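Local coordinates for 43.8 kDa insecticidal crystal protein (Bacillus thuringiensis, PDB 4JP0), which forms with Cry34Ab1 a binary insecticidal toxin that is active on western corn rootworm and probably acts chiefly on the larval midgut epithelium, at residues Gln212-Val215 / Gly216-Val219; Thr335-Asn338 / Asp339-Asn342; Asn358-Tyr361 / Glu362-Glu365. One frame throughout, in Å; residues are numbered along the deposited sequence.

Contact 1 (Gln212-Val215 / Gly216-Val219)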
ATOM      1  N   GLN A 212     -11.323 -18.783  -1.200  1.00 21.38           N
ATOM      2  CA  GLN A 212     -10.554 -20.016  -1.235  1.00 22.82           C
ATOM      3  C   GLN A 212     -11.008 -20.963  -0.108  1.00 23.23           C
ATOM      4  O   GLN A 212     -11.266 -20.523   0.999  1.00 22.16           O
ATOM      5  CB  GLN A 212      -9.060 -19.702  -1.037  1.00 23.89           C
ATOM      6  CG  GLN A 212      -8.133 -20.896  -1.198  1.00 27.07           C
ATOM      7  CD  GLN A 212      -6.652 -20.489  -1.103  1.00 32.04           C
ATOM      8  OE1 GLN A 212      -5.934 -20.917  -0.184  1.00 36.71           O
ATOM      9  NE2 GLN A 212      -6.204 -19.651  -2.032  1.00 31.85           N
ATOM     10  N   ARG A 213     -11.088 -22.256  -0.409  1.00 23.20           N
ATOM     11  CA  ARG A 213     -11.447 -23.287   0.553  1.00 25.15           C
ATOM     12  C   ARG A 213     -10.581 -23.173   1.799  1.00 24.43           C
ATOM     13  O   ARG A 213      -9.391 -22.954   1.699  1.00 22.88           O
ATOM     14  CB  ARG A 213     -11.235 -24.658  -0.118  1.00 25.54           C
ATOM     15  CG  ARG A 213     -11.094 -25.851   0.814  1.00 32.65           C
ATOM     16  CD  ARG A 213     -10.755 -27.164   0.082  1.00 37.93           C
ATOM     17  NE  ARG A 213     -10.006 -28.084   0.938  1.00 45.55           N
ATOM     18  CZ  ARG A 213      -9.920 -29.398   0.738  1.00 49.11           C
ATOM     19  NH1 ARG A 213     -10.554 -29.959  -0.292  1.00 52.11           N
ATOM     20  NH2 ARG A 213      -9.206 -30.156   1.568  1.00 49.68           N
ATOM     21  N   ALA A 214     -11.183 -23.287   2.976  1.00 24.12           N
ATOM     22  CA  ALA A 214     -10.409 -23.259   4.211  1.00 24.94           C
ATOM     23  C   ALA A 214      -9.868 -24.654   4.486  1.00 25.87           C
ATOM     24  O   ALA A 214     -10.629 -25.626   4.540  1.00 26.64           O
ATOM     25  CB  ALA A 214     -11.268 -22.826   5.342  1.00 24.80           C
ATOM     26  N   VAL A 215      -8.561 -24.746   4.671  1.00 26.50           N
ATOM     27  CA  VAL A 215      -7.910 -26.006   4.944  1.00 27.37           C
ATOM     28  C   VAL A 215      -8.471 -26.563   6.271  1.00 27.93           C
ATOM     29  O   VAL A 215      -8.506 -25.862   7.306  1.00 28.82           O
ATOM     30  CB  VAL A 215      -6.362 -25.848   4.992  1.00 27.35           C
ATOM     31  CG1 VAL A 215      -5.688 -27.212   5.175  1.00 29.27           C
ATOM     32  CG2 VAL A 215      -5.813 -25.120   3.727  1.00 28.76           C
ATOM     33  N   GLY A 216      -8.951 -27.798   6.216  1.00 28.32           N
ATOM     34  CA  GLY A 216      -9.506 -28.514   7.361  1.00 28.08           C
ATOM     35  C   GLY A 216     -11.033 -28.466   7.434  1.00 28.31           C
ATOM     36  O   GLY A 216     -11.663 -29.204   8.222  1.00 28.90           O
ATOM     37  N   SER A 217     -11.645 -27.630   6.594  1.00 27.05           N
ATOM     38  CA  SER A 217     -13.080 -27.387   6.679  1.00 27.33           C
ATOM     39  C   SER A 217     -13.992 -28.392   5.955  1.00 27.40           C
ATOM     40  O   SER A 217     -15.208 -28.292   6.064  1.00 27.19           O
ATOM     41  CB  SER A 217     -13.401 -25.959   6.181  1.00 27.14           C
ATOM     42  OG  SER A 217     -13.348 -25.900   4.761  1.00 25.68           O
ATOM     43  N   ASN A 218     -13.440 -29.308   5.172  1.00 27.99           N
ATOM     44  CA  ASN A 218     -14.306 -30.262   4.478  1.00 30.21           C
ATOM     45  C   ASN A 218     -14.668 -31.339   5.486  1.00 29.56           C
ATOM     46  O   ASN A 218     -13.814 -32.070   5.999  1.00 29.00           O
ATOM     47  CB  ASN A 218     -13.674 -30.800   3.180  1.00 31.64           C
ATOM     48  CG  ASN A 218     -14.658 -31.613   2.300  1.00 36.67           C
ATOM     49  OD1 ASN A 218     -15.893 -31.385   2.286  1.00 40.29           O
ATOM     50  ND2 ASN A 218     -14.100 -32.575   1.551  1.00 39.01           N
ATOM     51  N   VAL A 219     -15.950 -31.410   5.798  1.00 28.68           N
ATOM     52  CA  VAL A 219     -16.415 -32.305   6.846  1.00 29.03           C
ATOM     53  C   VAL A 219     -17.555 -33.153   6.339  1.00 28.66           C
ATOM     54  O   VAL A 219     -18.403 -32.665   5.606  1.00 28.74           O
ATOM     55  CB  VAL A 219     -16.943 -31.497   8.015  1.00 29.36           C
ATOM     56  CG1 VAL A 219     -17.426 -32.426   9.123  1.00 32.10           C
ATOM     57  CG2 VAL A 219     -15.851 -30.557   8.549  1.00 31.22           C
TER
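The flat group at the centre of this contact is the carbonyl of Ala214, met by Ser217 from two directions. Ser217 OG lies in the carbonyl plane on a lone pair, 2.7 Å from Ala214 O, and donates a hydrogen bond to it. Ser217 N comes from above the same plane, 37° out of it, and bonds to Ala214 O at 3.0 Å. One oxygen is therefore gripped twice by one residue. The hydroxyl reaches it because chi1 of Ser217 (76°) sets OG between its own N and carbonyl carbon, on the side facing Ala214. The backbone bond closes a type II beta turn from Ala214 to Ser217, a sharp bend within the interrupted strand 202-221. Gly216 holds the third position with a positive phi of 98°, where lacking a CB spares it from pressing on Val215 O. The branched side chain of Val215 points away from 216-219 and packs on Glu232 of strand 225-234. Ala214 is buried, its short side chain fitting against Leu313, Tyr231 and Tyr341; its CB lies 3.8 Å from Ser217 OG. That hydroxyl is also bonded to Gly311 N of strand 307-323, tying the bend to its neighbour.

Contact 2 (Thr335-Asn338 / Asp339-Asn342)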
ATOM      1  N   THR A 335      -3.196 -13.289   2.845  1.00 24.49           N
ATOM      2  CA  THR A 335      -3.726 -13.485   4.198  1.00 24.19           C
ATOM      3  C   THR A 335      -5.196 -13.851   4.083  1.00 24.33           C
ATOM      4  O   THR A 335      -5.821 -13.551   3.063  1.00 23.57           O
ATOM      5  CB  THR A 335      -3.581 -12.203   5.051  1.00 24.61           C
ATOM      6  OG1 THR A 335      -4.329 -11.130   4.479  1.00 24.40           O
ATOM      7  CG2 THR A 335      -2.120 -11.680   5.058  1.00 24.08           C
ATOM      8  N   SER A 336      -5.747 -14.502   5.112  1.00 24.05           N
ATOM      9  CA  SER A 336      -7.173 -14.791   5.129  1.00 24.28           C
ATOM     10  C   SER A 336      -7.742 -14.267   6.440  1.00 25.02           C
ATOM     11  O   SER A 336      -7.069 -14.273   7.457  1.00 25.14           O
ATOM     12  CB  SER A 336      -7.447 -16.287   4.966  1.00 25.52           C
ATOM     13  OG  SER A 336      -6.842 -17.014   6.018  1.00 25.50           O
ATOM     14  N   ASP A 337      -8.988 -13.835   6.392  1.00 26.15           N
ATOM     15  CA  ASP A 337      -9.685 -13.114   7.454  1.00 26.49           C
ATOM     16  C   ASP A 337     -10.800 -13.994   8.015  1.00 27.44           C
ATOM     17  O   ASP A 337     -11.820 -14.242   7.359  1.00 25.70           O
ATOM     18  CB  ASP A 337     -10.273 -11.863   6.806  1.00 27.20           C
ATOM     19  CG  ASP A 337     -11.039 -10.987   7.768  1.00 30.15           C
ATOM     20  OD1 ASP A 337     -11.292 -11.424   8.922  1.00 31.90           O
ATOM     21  OD2 ASP A 337     -11.451  -9.845   7.421  1.00 31.19           O
ATOM     22  N   ASN A 338     -10.592 -14.470   9.239  1.00 28.67           N
ATOM     23  CA  ASN A 338     -11.533 -15.408   9.835  1.00 29.72           C
ATOM     24  C   ASN A 338     -12.917 -14.812   9.978  1.00 29.54           C
ATOM     25  O   ASN A 338     -13.898 -15.551  10.080  1.00 29.80           O
ATOM     26  CB  ASN A 338     -11.006 -15.988  11.139  1.00 30.90           C
ATOM     27  CG  ASN A 338     -11.027 -15.000  12.254  1.00 33.42           C
ATOM     28  OD1 ASN A 338     -10.546 -13.869  12.109  1.00 37.48           O
ATOM     29  ND2 ASN A 338     -11.587 -15.414  13.395  1.00 36.43           N
ATOM     30  N   ASP A 339     -13.024 -13.483   9.931  1.00 29.39           N
ATOM     31  CA  ASP A 339     -14.350 -12.879  10.012  1.00 29.69           C
ATOM     32  C   ASP A 339     -15.128 -13.055   8.700  1.00 28.46           C
ATOM     33  O   ASP A 339     -16.325 -12.738   8.609  1.00 28.03           O
ATOM     34  CB  ASP A 339     -14.260 -11.403  10.414  1.00 30.79           C
ATOM     35  CG  ASP A 339     -14.109 -11.231  11.920  1.00 34.05           C
ATOM     36  OD1 ASP A 339     -14.492 -12.162  12.673  1.00 36.08           O
ATOM     37  OD2 ASP A 339     -13.631 -10.217  12.451  1.00 39.26           O
ATOM     38  N   THR A 340     -14.460 -13.574   7.681  1.00 26.59           N
ATOM     39  CA  THR A 340     -15.163 -13.786   6.419  1.00 26.02           C
ATOM     40  C   THR A 340     -15.533 -15.236   6.202  1.00 26.06           C
ATOM     41  O   THR A 340     -16.023 -15.597   5.134  1.00 25.69           O
ATOM     42  CB  THR A 340     -14.330 -13.342   5.210  1.00 25.49           C
ATOM     43  OG1 THR A 340     -13.137 -14.138   5.122  1.00 25.73           O
ATOM     44  CG2 THR A 340     -13.849 -11.908   5.390  1.00 25.32           C
ATOM     45  N   TYR A 341     -15.309 -16.067   7.207  1.00 25.65           N
ATOM     46  CA  TYR A 341     -15.522 -17.501   7.059  1.00 25.00           C
ATOM     47  C   TYR A 341     -16.986 -17.790   6.777  1.00 25.40           C
ATOM     48  O   TYR A 341     -17.882 -17.317   7.497  1.00 24.19           O
ATOM     49  CB  TYR A 341     -15.042 -18.226   8.338  1.00 24.96           C
ATOM     50  CG  TYR A 341     -15.096 -19.730   8.265  1.00 25.13           C
ATOM     51  CD1 TYR A 341     -14.295 -20.436   7.369  1.00 24.82           C
ATOM     52  CD2 TYR A 341     -15.924 -20.445   9.105  1.00 24.01           C
ATOM     53  CE1 TYR A 341     -14.332 -21.828   7.306  1.00 23.02           C
ATOM     54  CE2 TYR A 341     -15.968 -21.847   9.049  1.00 23.70           C
ATOM     55  CZ  TYR A 341     -15.182 -22.523   8.154  1.00 23.13           C
ATOM     56  OH  TYR A 341     -15.253 -23.902   8.109  1.00 23.03           O
ATOM     57  N   ASN A 342     -17.243 -18.576   5.737  1.00 24.18           N
ATOM     58  CA  ASN A 342     -18.612 -18.973   5.461  1.00 25.03           C
ATOM     59  C   ASN A 342     -18.618 -20.425   5.150  1.00 24.50           C
ATOM     60  O   ASN A 342     -17.710 -20.900   4.480  1.00 23.57           O
ATOM     61  CB  ASN A 342     -19.145 -18.237   4.238  1.00 25.27           C
ATOM     62  CG  ASN A 342     -19.638 -16.872   4.575  1.00 28.12           C
ATOM     63  OD1 ASN A 342     -20.828 -16.704   4.909  1.00 27.52           O
ATOM     64  ND2 ASN A 342     -18.739 -15.870   4.514  1.00 28.01           N
TER
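Asp337 and Thr340 meet at the ends of the first of two overlapping type I beta turns, the second running from Asn338 to Tyr341; together they interrupt strand 327-346 of its hairpin with strand 307-323. The backbone bonds define them: Thr340 N donates to Asp337 O at 2.7 Å, and Tyr341 N to Asn338 O at 3.2 Å.

Side chains add a second layer of hydrogen bonds. Thr340 OG1 donates to Asp337 O at 2.6 Å from within the carbonyl plane, while Thr340 N approaches that oxygen from above it, giving one acceptor two donors. Threonine suits the place because chi1 of 63° turns its hydroxyl back to the chain and its methyl towards the aspartate; OG1 is also bonded to Thr314 N of strand 307-323. Asp337, with CG anti to the backbone N (chi1 180°), closes an Asx turn: its OD1 accepts a hydrogen bond from Asp339 N at 2.9 Å, the donor lying above the carboxylate plane.

Van der Waals contact follows from the same poses, Thr340 CG2 resting 3.8 Å from Asp337 CB. The Asn338 side chain packs on Tyr231 and Trp233 of strand 225-234. Electrostatically, Asp337 OD1 and Asp339 OD2 stand 4.4 Å apart, which probably costs some energy.

At the exit of the bend the contacts are aromatic: Tyr341 stacks on Tyr231 and its OH is hydrogen-bonded to Tyr229 OH, so tyrosine supplies both ring and hydroxyl. A last hydrogen bond runs from Asn342 ND2 to Thr340 O at 2.8 Å, that oxygen tilted 26° out of the amide plane.

Contact 3 (Asn358-Tyr361 / Glu362-Glu365)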
ATOM      1  N   ASN A 358     -40.246 -18.080   0.358  1.00 20.43           N
ATOM      2  CA  ASN A 358     -41.144 -17.744  -0.752  1.00 20.33           C
ATOM      3  C   ASN A 358     -41.474 -18.899  -1.702  1.00 20.25           C
ATOM      4  O   ASN A 358     -41.779 -18.701  -2.826  1.00 18.92           O
ATOM      5  CB  ASN A 358     -40.664 -16.513  -1.504  1.00 20.60           C
ATOM      6  CG  ASN A 358     -39.349 -16.721  -2.235  1.00 20.83           C
ATOM      7  OD1 ASN A 358     -38.708 -17.714  -2.106  1.00 21.43           O
ATOM      8  ND2 ASN A 358     -38.971 -15.743  -3.001  1.00 20.56           N
ATOM      9  N   HIS A 359     -41.418 -20.096  -1.144  1.00 20.73           N
ATOM     10  CA  HIS A 359     -41.788 -21.288  -1.866  1.00 22.16           C
ATOM     11  C   HIS A 359     -42.526 -22.206  -0.926  1.00 23.55           C
ATOM     12  O   HIS A 359     -42.347 -22.132   0.240  1.00 23.57           O
ATOM     13  CB  HIS A 359     -40.568 -22.066  -2.376  1.00 22.11           C
ATOM     14  CG  HIS A 359     -39.810 -21.397  -3.472  1.00 23.86           C
ATOM     15  ND1 HIS A 359     -38.962 -20.349  -3.253  1.00 22.27           N
ATOM     16  CD2 HIS A 359     -39.777 -21.629  -4.799  1.00 23.41           C
ATOM     17  CE1 HIS A 359     -38.427 -19.973  -4.387  1.00 25.32           C
ATOM     18  NE2 HIS A 359     -38.910 -20.733  -5.343  1.00 23.99           N
ATOM     19  N   SER A 360     -43.307 -23.113  -1.448  1.00 23.41           N
ATOM     20  CA  SER A 360     -43.898 -24.108  -0.575  1.00 26.33           C
ATOM     21  C   SER A 360     -42.934 -25.280  -0.278  1.00 27.43           C
ATOM     22  O   SER A 360     -41.948 -25.427  -0.913  1.00 27.98           O
ATOM     23  CB  SER A 360     -45.185 -24.643  -1.168  1.00 20.00           C
ATOM     24  OG  SER A 360     -44.928 -25.272  -2.348  1.00 20.00           O
ATOM     25  N   TYR A 361     -43.290 -26.103   0.696  1.00 29.38           N
ATOM     26  CA  TYR A 361     -42.528 -27.288   1.033  1.00 30.77           C
ATOM     27  C   TYR A 361     -42.386 -28.149  -0.176  1.00 31.36           C
ATOM     28  O   TYR A 361     -41.329 -28.542  -0.505  1.00 31.45           O
ATOM     29  CB  TYR A 361     -43.193 -28.052   2.151  1.00 31.63           C
ATOM     30  CG  TYR A 361     -42.891 -27.518   3.496  1.00 35.20           C
ATOM     31  CD1 TYR A 361     -43.846 -26.953   4.277  1.00 38.21           C
ATOM     32  CD2 TYR A 361     -41.631 -27.533   3.966  1.00 37.99           C
ATOM     33  CE1 TYR A 361     -43.536 -26.459   5.483  1.00 39.63           C
ATOM     34  CE2 TYR A 361     -41.325 -27.047   5.166  1.00 40.16           C
ATOM     35  CZ  TYR A 361     -42.260 -26.522   5.926  1.00 39.50           C
ATOM     36  OH  TYR A 361     -41.897 -26.036   7.107  1.00 40.54           O
ATOM     37  N   GLU A 362     -43.470 -28.416  -0.870  1.00 32.11           N
ATOM     38  CA  GLU A 362     -43.377 -29.298  -2.030  1.00 32.94           C
ATOM     39  C   GLU A 362     -42.428 -28.709  -3.070  1.00 31.55           C
ATOM     40  O   GLU A 362     -41.686 -29.443  -3.708  1.00 31.11           O
ATOM     41  CB  GLU A 362     -44.771 -29.619  -2.604  1.00 33.37           C
ATOM     42  CG  GLU A 362     -45.485 -30.722  -1.818  1.00 40.24           C
ATOM     43  CD  GLU A 362     -47.009 -30.645  -1.893  1.00 46.53           C
ATOM     44  OE1 GLU A 362     -47.652 -31.661  -2.248  1.00 50.70           O
ATOM     45  OE2 GLU A 362     -47.574 -29.572  -1.574  1.00 50.30           O
ATOM     46  N   GLU A 363     -42.456 -27.385  -3.251  1.00 30.36           N
ATOM     47  CA  GLU A 363     -41.548 -26.754  -4.212  1.00 30.18           C
ATOM     48  C   GLU A 363     -40.091 -26.901  -3.782  1.00 29.66           C
ATOM     49  O   GLU A 363     -39.233 -27.287  -4.557  1.00 30.14           O
ATOM     50  CB  GLU A 363     -41.872 -25.258  -4.405  1.00 29.67           C
ATOM     51  CG  GLU A 363     -43.177 -25.029  -5.175  1.00 30.29           C
ATOM     52  CD  GLU A 363     -43.547 -23.558  -5.343  1.00 29.88           C
ATOM     53  OE1 GLU A 363     -42.996 -22.688  -4.604  1.00 25.77           O
ATOM     54  OE2 GLU A 363     -44.412 -23.266  -6.208  1.00 30.51           O
ATOM     55  N   VAL A 364     -39.808 -26.570  -2.535  1.00 28.63           N
ATOM     56  CA  VAL A 364     -38.443 -26.701  -2.056  1.00 28.54           C
ATOM     57  C   VAL A 364     -37.974 -28.157  -2.135  1.00 29.12           C
ATOM     58  O   VAL A 364     -36.853 -28.440  -2.551  1.00 28.49           O
ATOM     59  CB  VAL A 364     -38.308 -26.141  -0.654  1.00 28.06           C
ATOM     60  CG1 VAL A 364     -36.874 -26.295  -0.156  1.00 27.11           C
ATOM     61  CG2 VAL A 364     -38.719 -24.657  -0.696  1.00 27.01           C
ATOM     62  N   GLU A 365     -38.855 -29.075  -1.773  1.00 29.89           N
ATOM     63  CA  GLU A 365     -38.521 -30.485  -1.820  1.00 31.71           C
ATOM     64  C   GLU A 365     -38.023 -30.838  -3.212  1.00 31.50           C
ATOM     65  O   GLU A 365     -37.015 -31.535  -3.364  1.00 31.23           O
ATOM     66  CB  GLU A 365     -39.740 -31.330  -1.459  1.00 31.83           C
ATOM     67  CG  GLU A 365     -39.536 -32.829  -1.559  1.00 37.75           C
ATOM     68  CD  GLU A 365     -40.839 -33.582  -1.348  1.00 44.45           C
ATOM     69  OE1 GLU A 365     -41.473 -33.392  -0.279  1.00 46.60           O
ATOM     70  OE2 GLU A 365     -41.241 -34.345  -2.261  1.00 47.21           O
TER
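Ser360 and Glu363 face each other in a capping box at the start of helix 361-368, each side chain turned to the other's backbone N. Glu363, extended beyond CG, reaches back until its OE1 accepts from Ser360 N at 3.2 Å, the donor standing 49° out of the carboxylate plane. In return Glu363 N donates to Ser360 OG, a weak bond at 3.4 Å. Serine suits the N-cap because its short hydroxyl, at chi1 of 63°, lies over the first turn; glutamate suits the third helical position because its chain is long enough to return to Ser360 N. The helix-start amides may favour a negative carboxylate here.

The His359 side chain crosses that of Glu363 at about a right angle, ring and carboxylate planes 67° apart, with His359 CD2 3.4 Å from Glu363 OE1. Its ring is held by ND1, bonded to Leu355 O of helix 349-355. His359 and Val364 stand where a hydrophobic staple would place its residues, though histidine is not hydrophobic. Regular helical bonding begins with Val364 N donating to Ser360 O at 2.9 Å. Buried beside Ala352 and Leu355, Val364 turns its CG2 to within 3.6 Å of His359 CB.

In the fold
Contacts 1 and 2 both interrupt long strands of one four-stranded antiparallel sheet, in which strand 307-323 lies between their two strands, 202-221 and 327-346. Their centres are 12 Å apart, and they touch through Tyr341: its OH is 3.4 Å from Ser217 CB, and its CE1 3.8 Å from Ala214 CB. The small residues of one bend thus receive the aromatic ring of the other. Contact 3 belongs to the later helical part of the chain, with its centre 30 Å from that of contact 1 and 32 Å from that of contact 2. Its nearest atoms stay about 20 Å from contact 1 and about 19 Å from contact 2.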